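Local coordinates for dihydrophenazinedicarboxylate synthase (Burkholderia, PDB 4HMW), which catalyses FMN-dependent oxidations of partly reduced phenazine precursors by molecular oxygen in the last steps of phenazine antibiotic biosynthesis, at residues D17-Y23 with H196-R200; K50-L54 with R66-S71; T82-K88 with S140-S146. The contacts are given in a common frame with arbitrary orientation. Residue numbers count along the deposited sequence, not the author numbering.

Contact 1 (D17-Y23 with H196-R200). With FMN (flavin mononucleotide), chain C.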
# COMPACT_ATOMS: atom_id res chain seq x y z
N ASP B 17 -19.18 10.05 1.46
CA ASP B 17 -20.54 9.67 1.81
C ASP B 17 -21.11 8.52 0.97
O ASP B 17 -22.32 8.45 0.77
CB ASP B 17 -21.45 10.90 1.77
CG ASP B 17 -20.90 12.05 2.61
OD1 ASP B 17 -20.30 11.77 3.68
OD2 ASP B 17 -21.07 13.23 2.19
N VAL B 18 -20.28 7.57 0.54
CA VAL B 18 -20.88 6.38 -0.04
C VAL B 18 -21.68 5.65 1.04
O VAL B 18 -21.44 5.82 2.23
CB VAL B 18 -19.92 5.47 -0.76
CG1 VAL B 18 -19.14 6.32 -1.80
CG2 VAL B 18 -19.04 4.72 0.23
N LEU B 19 -22.66 4.87 0.62
CA LEU B 19 -23.51 4.19 1.57
C LEU B 19 -22.71 3.05 2.18
O LEU B 19 -21.90 2.40 1.51
CB LEU B 19 -24.72 3.61 0.89
CG LEU B 19 -25.87 3.31 1.85
CD1 LEU B 19 -26.66 4.58 2.17
CD2 LEU B 19 -26.78 2.18 1.25
N PHE B 20 -22.98 2.76 3.44
CA PHE B 20 -22.19 1.76 4.18
C PHE B 20 -23.11 1.30 5.32
O PHE B 20 -22.83 1.54 6.48
CB PHE B 20 -20.92 2.41 4.67
CG PHE B 20 -19.93 1.48 5.38
CD1 PHE B 20 -20.11 0.10 5.42
CD2 PHE B 20 -18.82 2.03 6.01
CE1 PHE B 20 -19.18 -0.70 6.07
CE2 PHE B 20 -17.90 1.22 6.66
CZ PHE B 20 -18.09 -0.15 6.70
N PRO B 21 -24.19 0.63 4.98
CA PRO B 21 -25.15 0.25 6.03
C PRO B 21 -24.55 -0.77 6.99
O PRO B 21 -24.98 -0.81 8.14
CB PRO B 21 -26.33 -0.34 5.25
CG PRO B 21 -25.81 -0.66 3.91
CD PRO B 21 -24.73 0.36 3.64
N GLU B 22 -23.55 -1.52 6.53
CA GLU B 22 -22.87 -2.52 7.37
C GLU B 22 -22.06 -1.92 8.51
O GLU B 22 -21.66 -2.62 9.46
CB GLU B 22 -21.97 -3.39 6.50
CG GLU B 22 -22.71 -4.18 5.45
CD GLU B 22 -22.87 -3.46 4.09
OE1 GLU B 22 -22.51 -2.25 3.98
OE2 GLU B 22 -23.36 -4.14 3.14
N TYR B 23 -21.79 -0.62 8.45
CA TYR B 23 -21.07 0.04 9.52
C TYR B 23 -21.83 -0.13 10.82
O TYR B 23 -21.24 -0.37 11.86
CB TYR B 23 -20.91 1.51 9.16
CG TYR B 23 -20.28 2.45 10.17
CD1 TYR B 23 -18.93 2.32 10.59
CD2 TYR B 23 -21.00 3.52 10.63
CE1 TYR B 23 -18.38 3.22 11.47
CE2 TYR B 23 -20.43 4.43 11.48
CZ TYR B 23 -19.14 4.29 11.91
OH TYR B 23 -18.66 5.29 12.77
N HIS B 196 -15.06 9.95 9.43
CA HIS B 196 -15.06 8.82 8.51
C HIS B 196 -15.58 7.56 9.18
O HIS B 196 -15.41 7.40 10.40
CB HIS B 196 -13.62 8.61 8.02
CG HIS B 196 -12.99 9.84 7.47
ND1 HIS B 196 -13.61 10.59 6.50
CD2 HIS B 196 -11.84 10.48 7.77
CE1 HIS B 196 -12.84 11.62 6.19
NE2 HIS B 196 -11.76 11.58 6.96
N ARG B 197 -16.17 6.66 8.40
CA ARG B 197 -16.70 5.40 8.89
C ARG B 197 -15.57 4.40 8.92
O ARG B 197 -14.97 4.13 7.89
CB ARG B 197 -17.79 4.84 7.96
CG ARG B 197 -19.13 5.47 8.10
CD ARG B 197 -19.28 6.84 7.47
NE ARG B 197 -18.91 6.97 6.06
CZ ARG B 197 -19.69 6.71 5.01
NH1 ARG B 197 -20.89 6.19 5.16
NH2 ARG B 197 -19.22 6.96 3.81
N ARG B 198 -15.30 3.85 10.10
CA ARG B 198 -14.19 2.91 10.30
C ARG B 198 -14.70 1.70 11.03
O ARG B 198 -15.15 1.81 12.15
CB ARG B 198 -13.07 3.54 11.13
CG ARG B 198 -12.44 4.81 10.51
CD ARG B 198 -11.21 5.20 11.30
NE ARG B 198 -10.17 4.18 11.21
CZ ARG B 198 -9.02 4.19 11.90
NH1 ARG B 198 -8.76 5.16 12.76
NH2 ARG B 198 -8.14 3.20 11.71
N LEU B 199 -14.65 0.55 10.37
CA LEU B 199 -15.12 -0.70 10.95
C LEU B 199 -13.98 -1.68 10.96
O LEU B 199 -13.46 -2.09 9.90
CB LEU B 199 -16.27 -1.26 10.09
CG LEU B 199 -16.87 -2.59 10.57
CD1 LEU B 199 -17.60 -2.45 11.91
CD2 LEU B 199 -17.82 -3.13 9.50
N ARG B 200 -13.59 -2.09 12.15
CA ARG B 200 -12.52 -3.06 12.35
C ARG B 200 -13.06 -4.43 12.72
O ARG B 200 -13.91 -4.54 13.58
CB ARG B 200 -11.56 -2.57 13.45
CG ARG B 200 -10.58 -3.64 13.89
CD ARG B 200 -9.72 -3.22 15.08
NE ARG B 200 -8.81 -2.13 14.81
CZ ARG B 200 -8.28 -1.35 15.76
NH1 ARG B 200 -8.63 -1.51 17.05
NH2 ARG B 200 -7.43 -0.37 15.44
N1 FMN C . -4.29 9.70 8.49
C2 FMN C . -3.32 10.41 9.13
O2 FMN C . -3.11 10.24 10.32
N3 FMN C . -2.54 11.29 8.43
C4 FMN C . -2.76 11.51 7.09
O4 FMN C . -2.03 12.32 6.49
C4A FMN C . -3.77 10.81 6.44
N5 FMN C . -4.03 11.04 5.10
C5A FMN C . -5.03 10.28 4.48
C6 FMN C . -5.27 10.48 3.13
C7 FMN C . -6.23 9.74 2.48
C7M FMN C . -6.45 9.99 1.03
C8 FMN C . -6.98 8.80 3.18
C8M FMN C . -8.01 7.97 2.48
C9 FMN C . -6.74 8.59 4.52
C9A FMN C . -5.79 9.36 5.19
N10 FMN C . -5.54 9.19 6.57
C10 FMN C . -4.54 9.91 7.17
C1' FMN C . -6.28 8.23 7.44
C2' FMN C . -5.56 6.89 7.54
O2' FMN C . -5.72 6.12 6.34
C3' FMN C . -6.05 6.05 8.72
O3' FMN C . -7.44 5.87 8.59
C4' FMN C . -5.69 6.70 10.07
O4' FMN C . -4.48 7.43 9.94
C5' FMN C . -5.66 5.69 11.20
O5' FMN C . -4.77 4.64 10.89
P FMN C . -4.28 3.60 12.00
O1P FMN C . -3.28 4.32 12.90
O2P FMN C . -5.51 3.17 12.81
O3P FMN C . -3.60 2.51 11.25
O HOH W 1 -15.95 5.51 12.43

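Contact 2 (K50-L54 with R66-S71). With FMN (flavin mononucleotide), chain D.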
# COMPACT_ATOMS: atom_id res chain seq x y z
N LYS B 50 -8.49 -3.96 -7.88
CA LYS B 50 -7.82 -5.11 -7.25
C LYS B 50 -6.33 -4.89 -7.02
O LYS B 50 -5.63 -5.83 -6.62
CB LYS B 50 -8.04 -6.39 -8.10
CG LYS B 50 -9.52 -6.75 -8.28
CD LYS B 50 -9.74 -8.17 -8.80
CE LYS B 50 -9.20 -8.37 -10.20
NZ LYS B 50 -8.85 -9.79 -10.47
N ALA B 51 -5.86 -3.66 -7.26
CA ALA B 51 -4.45 -3.32 -7.03
C ALA B 51 -4.17 -3.21 -5.54
O ALA B 51 -4.48 -2.19 -4.89
CB ALA B 51 -4.06 -2.04 -7.75
N LEU B 52 -3.59 -4.25 -4.99
CA LEU B 52 -3.39 -4.37 -3.57
C LEU B 52 -1.95 -3.98 -3.22
O LEU B 52 -0.98 -4.52 -3.79
CB LEU B 52 -3.62 -5.86 -3.22
CG LEU B 52 -3.56 -6.28 -1.74
CD1 LEU B 52 -4.80 -5.80 -1.02
CD2 LEU B 52 -3.40 -7.78 -1.59
N ALA B 53 -1.78 -3.04 -2.31
CA ALA B 53 -0.45 -2.71 -1.80
C ALA B 53 -0.07 -3.74 -0.75
O ALA B 53 -0.60 -3.70 0.36
CB ALA B 53 -0.45 -1.32 -1.22
N LEU B 54 0.78 -4.70 -1.14
CA LEU B 54 1.16 -5.82 -0.28
C LEU B 54 2.48 -5.58 0.45
O LEU B 54 3.52 -5.44 -0.20
CB LEU B 54 1.28 -7.11 -1.10
CG LEU B 54 1.56 -8.38 -0.28
CD1 LEU B 54 0.36 -8.80 0.52
CD2 LEU B 54 1.97 -9.49 -1.19
N ARG B 66 4.84 -3.61 -2.42
CA ARG B 66 4.67 -3.56 -3.86
C ARG B 66 3.21 -3.83 -4.19
O ARG B 66 2.45 -4.40 -3.38
CB ARG B 66 5.55 -4.61 -4.56
CG ARG B 66 5.05 -6.06 -4.45
CD ARG B 66 5.11 -6.59 -3.06
NE ARG B 66 6.47 -6.72 -2.59
CZ ARG B 66 6.85 -6.95 -1.34
NH1 ARG B 66 6.02 -6.97 -0.32
NH2 ARG B 66 8.12 -7.15 -1.09
N VAL B 67 2.79 -3.41 -5.37
CA VAL B 67 1.46 -3.70 -5.82
C VAL B 67 1.37 -5.14 -6.39
O VAL B 67 2.25 -5.62 -7.10
CB VAL B 67 1.00 -2.72 -6.95
CG1 VAL B 67 -0.36 -3.16 -7.54
CG2 VAL B 67 0.96 -1.23 -6.44
N ILE B 68 0.30 -5.81 -6.00
CA ILE B 68 -0.11 -7.10 -6.54
C ILE B 68 -1.56 -6.97 -6.99
O ILE B 68 -2.37 -6.43 -6.24
CB ILE B 68 -0.07 -8.15 -5.42
CG1 ILE B 68 1.34 -8.28 -4.88
CG2 ILE B 68 -0.56 -9.43 -5.91
CD1 ILE B 68 2.27 -8.83 -5.86
N ALA B 69 -1.91 -7.50 -8.15
CA ALA B 69 -3.32 -7.58 -8.50
C ALA B 69 -3.80 -8.98 -8.19
O ALA B 69 -3.36 -9.93 -8.85
CB ALA B 69 -3.55 -7.25 -9.98
N PHE B 70 -4.68 -9.12 -7.21
CA PHE B 70 -5.07 -10.46 -6.77
C PHE B 70 -5.94 -11.16 -7.80
O PHE B 70 -6.62 -10.51 -8.58
CB PHE B 70 -5.72 -10.45 -5.36
CG PHE B 70 -6.98 -9.68 -5.27
CD1 PHE B 70 -8.18 -10.25 -5.65
CD2 PHE B 70 -6.98 -8.37 -4.78
CE1 PHE B 70 -9.34 -9.57 -5.53
CE2 PHE B 70 -8.17 -7.67 -4.68
CZ PHE B 70 -9.34 -8.28 -5.07
N SER B 71 -5.85 -12.49 -7.84
CA SER B 71 -6.56 -13.31 -8.82
C SER B 71 -8.02 -13.48 -8.47
O SER B 71 -8.88 -13.32 -9.32
CB SER B 71 -5.96 -14.73 -8.84
OG SER B 71 -4.55 -14.69 -8.76
N1 FMN D . 3.87 -9.08 -9.23
C2 FMN D . 3.56 -10.38 -8.94
O2 FMN D . 4.47 -11.16 -8.62
N3 FMN D . 2.25 -10.83 -9.04
C4 FMN D . 1.23 -9.97 -9.40
O4 FMN D . 0.07 -10.41 -9.45
C4A FMN D . 1.54 -8.65 -9.69
N5 FMN D . 0.54 -7.77 -10.07
C5A FMN D . 0.87 -6.44 -10.32
C6 FMN D . -0.15 -5.56 -10.66
C7 FMN D . 0.15 -4.22 -10.89
C7M FMN D . -0.96 -3.26 -11.29
C8 FMN D . 1.47 -3.78 -10.79
C8M FMN D . 1.81 -2.34 -11.06
C9 FMN D . 2.49 -4.68 -10.44
C9A FMN D . 2.19 -5.99 -10.20
N10 FMN D . 3.21 -6.89 -9.88
C10 FMN D . 2.87 -8.19 -9.59
C1' FMN D . 4.65 -6.46 -9.76
C2' FMN D . 5.00 -6.10 -8.34
O2' FMN D . 4.54 -4.78 -8.07
C3' FMN D . 6.49 -6.17 -8.07
O3' FMN D . 7.25 -5.49 -9.06
C4' FMN D . 6.95 -7.62 -7.94
O4' FMN D . 6.03 -8.68 -7.78
C5' FMN D . 8.33 -7.79 -7.38
O5' FMN D . 8.14 -7.52 -6.01
P FMN D . 9.27 -7.79 -4.88
O1P FMN D . 9.08 -9.23 -4.53
O2P FMN D . 10.63 -7.47 -5.51
O3P FMN D . 8.90 -6.84 -3.75
O HOH W 2 -6.18 -9.57 -11.16

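Contact 3 (T82-K88 with S140-S146). With FMN (flavin mononucleotide), chain D.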
# COMPACT_ATOMS: atom_id res chain seq x y z
N THR B 82 2.92 -15.18 -7.50
CA THR B 82 4.16 -14.46 -7.56
C THR B 82 5.31 -15.47 -7.67
O THR B 82 5.08 -16.65 -7.74
CB THR B 82 4.35 -13.58 -6.33
OG1 THR B 82 5.43 -12.68 -6.60
CG2 THR B 82 4.64 -14.41 -5.06
N HIS B 83 6.54 -15.00 -7.72
CA HIS B 83 7.68 -15.90 -7.72
C HIS B 83 8.13 -16.13 -6.29
O HIS B 83 8.34 -15.18 -5.56
CB HIS B 83 8.85 -15.32 -8.50
CG HIS B 83 8.61 -15.25 -9.98
ND1 HIS B 83 9.59 -15.45 -10.91
CD2 HIS B 83 7.50 -14.90 -10.68
CE1 HIS B 83 9.10 -15.31 -12.13
NE2 HIS B 83 7.83 -14.96 -12.01
N SER B 84 8.27 -17.38 -5.88
CA SER B 84 8.64 -17.69 -4.49
C SER B 84 10.02 -17.15 -4.15
O SER B 84 10.33 -16.96 -2.98
CB SER B 84 8.58 -19.19 -4.22
OG SER B 84 9.59 -19.89 -4.97
N THR B 85 10.83 -16.91 -5.18
CA THR B 85 12.20 -16.44 -4.99
C THR B 85 12.34 -14.94 -5.11
O THR B 85 13.46 -14.39 -5.07
CB THR B 85 13.15 -17.09 -6.02
OG1 THR B 85 12.56 -16.97 -7.33
CG2 THR B 85 13.36 -18.55 -5.66
N SER B 86 11.21 -14.27 -5.29
CA SER B 86 11.22 -12.82 -5.30
C SER B 86 11.46 -12.31 -3.88
O SER B 86 11.52 -13.09 -2.93
CB SER B 86 9.88 -12.31 -5.83
OG SER B 86 8.84 -12.59 -4.91
N ARG B 87 11.57 -11.00 -3.72
CA ARG B 87 11.75 -10.44 -2.39
C ARG B 87 10.56 -10.74 -1.52
O ARG B 87 10.75 -11.16 -0.37
CB ARG B 87 12.01 -8.94 -2.44
CG ARG B 87 12.14 -8.29 -1.05
CD ARG B 87 12.50 -6.80 -1.10
NE ARG B 87 13.75 -6.56 -1.85
CZ ARG B 87 14.98 -6.77 -1.37
NH1 ARG B 87 15.15 -7.23 -0.14
NH2 ARG B 87 16.06 -6.54 -2.11
N LYS B 88 9.34 -10.58 -2.05
CA LYS B 88 8.15 -10.83 -1.23
C LYS B 88 8.08 -12.31 -0.87
O LYS B 88 7.66 -12.67 0.23
CB LYS B 88 6.89 -10.36 -1.94
CG LYS B 88 6.24 -11.39 -2.82
CD LYS B 88 5.19 -10.76 -3.73
CE LYS B 88 5.80 -9.78 -4.73
NZ LYS B 88 6.82 -10.42 -5.63
N SER B 140 7.54 -14.86 -17.59
CA SER B 140 7.63 -15.38 -16.23
C SER B 140 8.69 -16.50 -16.14
O SER B 140 9.33 -16.66 -15.11
CB SER B 140 6.29 -15.93 -15.76
OG SER B 140 5.35 -14.91 -15.51
N SER B 141 8.85 -17.27 -17.22
CA SER B 141 9.84 -18.33 -17.25
C SER B 141 11.25 -17.77 -17.42
O SER B 141 12.19 -18.28 -16.83
CB SER B 141 9.57 -19.31 -18.37
OG SER B 141 8.33 -20.00 -18.20
N ALA B 142 11.36 -16.73 -18.24
CA ALA B 142 12.64 -16.11 -18.58
C ALA B 142 13.20 -15.24 -17.47
O ALA B 142 14.41 -15.02 -17.40
CB ALA B 142 12.52 -15.30 -19.87
N SER B 143 12.30 -14.76 -16.61
CA SER B 143 12.65 -13.85 -15.54
C SER B 143 12.71 -14.53 -14.17
O SER B 143 11.80 -15.29 -13.81
CB SER B 143 11.61 -12.74 -15.46
OG SER B 143 11.97 -11.85 -14.40
N HIS B 144 13.75 -14.22 -13.40
CA HIS B 144 13.81 -14.56 -11.98
C HIS B 144 13.46 -13.31 -11.20
O HIS B 144 14.30 -12.46 -10.97
CB HIS B 144 15.19 -15.09 -11.59
CG HIS B 144 15.44 -16.49 -12.03
ND1 HIS B 144 15.86 -16.81 -13.31
CD2 HIS B 144 15.30 -17.67 -11.38
CE1 HIS B 144 15.98 -18.12 -13.41
NE2 HIS B 144 15.66 -18.67 -12.25
N GLN B 145 12.19 -13.19 -10.85
CA GLN B 145 11.66 -11.92 -10.34
C GLN B 145 12.49 -11.40 -9.18
O GLN B 145 12.73 -12.13 -8.20
CB GLN B 145 10.20 -12.11 -9.97
CG GLN B 145 9.46 -10.84 -9.56
CD GLN B 145 8.03 -11.15 -9.22
OE1 GLN B 145 7.76 -11.88 -8.26
NE2 GLN B 145 7.09 -10.65 -10.02
N SER B 146 12.92 -10.15 -9.31
CA SER B 146 13.61 -9.39 -8.27
C SER B 146 15.12 -9.69 -8.12
O SER B 146 15.81 -9.02 -7.36
CB SER B 146 12.90 -9.56 -6.93
OG SER B 146 11.56 -9.20 -7.11
N1 FMN D . 3.87 -9.08 -9.23
C2 FMN D . 3.56 -10.38 -8.94
O2 FMN D . 4.47 -11.16 -8.62
N3 FMN D . 2.25 -10.83 -9.04
C4 FMN D . 1.23 -9.97 -9.40
O4 FMN D . 0.07 -10.41 -9.45
C4A FMN D . 1.54 -8.65 -9.69
N5 FMN D . 0.54 -7.77 -10.07
C5A FMN D . 0.87 -6.44 -10.32
C6 FMN D . -0.15 -5.56 -10.66
C7 FMN D . 0.15 -4.22 -10.89
C7M FMN D . -0.96 -3.26 -11.29
C8 FMN D . 1.47 -3.78 -10.79
C8M FMN D . 1.81 -2.34 -11.06
C9 FMN D . 2.49 -4.68 -10.44
C9A FMN D . 2.19 -5.99 -10.20
N10 FMN D . 3.21 -6.89 -9.88
C10 FMN D . 2.87 -8.19 -9.59
C1' FMN D . 4.65 -6.46 -9.76
C2' FMN D . 5.00 -6.10 -8.34
O2' FMN D . 4.54 -4.78 -8.07
C3' FMN D . 6.49 -6.17 -8.07
O3' FMN D . 7.25 -5.49 -9.06
C4' FMN D . 6.95 -7.62 -7.94
O4' FMN D . 6.03 -8.68 -7.78
C5' FMN D . 8.33 -7.79 -7.38
O5' FMN D . 8.14 -7.52 -6.01
P FMN D . 9.27 -7.79 -4.88
O1P FMN D . 9.08 -9.23 -4.53
O2P FMN D . 10.63 -7.47 -5.51
O3P FMN D . 8.90 -6.84 -3.75
O HOH W 3 5.74 -13.49 -13.58
O HOH W 4 13.63 -14.73 -8.32
O HOH W 5 15.29 -7.32 -4.84

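Contact 1 (D17-Y23 with H196-R200)
The hydrogen bonds between D17-Y23 and H196-R200 converge on one carbonyl. The guanidinium of R197 grips V18 O like a fork, with NH1 and NH2 of R197 each 3.0 Å from V18 O. Arginine suits this place because its planar end carries several N-H groups: NE and NH2 also bond to the backbone oxygens of A189 and A190, so one side chain ties the N-terminal loop and two strands together. Water 1 makes a second polar link, accepting from Y23 OH (2.7 Å) and R198 N (2.9 Å) and donating to H196 O (2.8 Å).

Most other contacts are apolar. The aliphatic part of R197 lies over the face of the Y23 ring, with CG 3.6 Å from the ring centroid in a CH-pi contact, while R197 CB meets the edge of F20 (CD2 to CB, 3.6 Å). L199, two residues on and on the same side of the strand, packs its CB 4.0 Å from F20 CZ; helix 30-43 adds L33 to this apolar cluster.

R198, between them, points away from the loop. Its NH2 bonds O2P of the FMN phosphate at 2.9 Å, and its NE pairs with E186. The strand thus has a loop-covered side and a cofactor side, and R198 completes an FMN site of the dimeric pyridoxamine 5'-phosphate oxidase family, whose other ligands come largely from the second subunit.

Contact 2 (K50-L54 with R66-S71)
R66 serves two masters: while its backbone pairs with L54, its side chain curls back to the same carbonyl and holds the FMN phosphate. L54 O receives R66 N at 3.2 Å and R66 NH1 at 2.9 Å, and R66 NE and NH2 lie 2.7 and 2.8 Å from O3P of FMN. Arginine suits the place: its long, charged, planar end serves both acceptors.

The backbones form an antiparallel pair. In the hydrogen-bonded pair L52 and I68, L52 N to I68 O is 2.8 Å and I68 N to L52 O is 2.9 Å; L54 N to R66 O is 2.8 Å. The non-hydrogen-bonded pair A53 with V67 lies between them, V67 CA coming 3.3 Å from L52 O, and A51 with A69 lies beyond L52 and I68. Alanines and V67 occupy this face, A51 CB resting 3.9 Å from V67 CG1, and A53 meets A53 of the second subunit. On the face of L52, L54, R66 and I68 larger side chains pack: L54 CD2 touches I68 CG1 at 3.9 Å, and F80 packs on both.

Beyond the strand, K50 lays its CB over the F70 ring (3.9 Å to the centroid). Its NZ reaches F70 O at 3.0 Å, and water 2 joins the same two atoms.

V67 O accepts a 2.6 Å hydrogen bond from the ribityl O2' of FMN, and A69 N lies 3.1 Å from flavin N5. This is a beta hairpin of the FMN-binding split-barrel fold, with its second strand lining the flavin from N5 to the phosphate.

Contact 3 (T82-K88 with S140-S146)
Here the FMN site adjoins the probable substrate site: T82, R87, K88, Q145 and S146 bind FMN, whereas H83 and S140 probably bind substrate, as in relatives. Flavin O2 is held from both segments, 2.7 Å from T82 OG1 and 3.0 Å from Q145 NE2. At the phosphate, O1P lies 2.8 Å from both K88 N and K88 NZ, and S146 OG donates to O2P at 2.5 Å. Lysine suits this spot, since K88 NZ also donates to FMN O4' (2.9 Å) and T82 OG1 (2.8 Å).

Between the segments, Q145 CB lies over the H83 ring, 3.7 Å from its centroid, and Q145 OE1 takes a weak hydrogen bond from H83 N at 3.4 Å. Water 3 links H83 NE2 (3.0 Å) with S140 OG (2.4 Å); S140 OG also bonds M136 O within its helix. A type I turn from H83 to S86 brings S86 to the N-cap of helix 87-95, where its OG bonds H83 O (2.7 Å) and caps G89 N.

Strand 77-83 therefore leads through this turn into helix 87-95, facing the loop that follows helix 134-142. R174, just before strand 175-182, bonds S143 O, and the C-terminal P215 of the second subunit bonds Q145 NE2.

In the fold
Contact 2 is the buried one, its centre about 4 Å from the chain's centre; contacts 1 and 3 are partly buried and lie on opposite sides of that centre, their own centres 38 Å apart. Contacts 2 and 3 share one FMN and touch directly, R66 CZ being 3.5 Å from K88 CB; strands 63-74 and 77-83, neighbours in the sheet, carry them. Contact 1 serves the other FMN of the dimer, and along the chain both other contacts nest inside the loop it closes. Backbone strand pairing dominates contact 2, side chains and waters bridge loops in contact 3, and contact 1 rests on two arginine hydrogen bonds to a loop carbonyl and on aromatic packing.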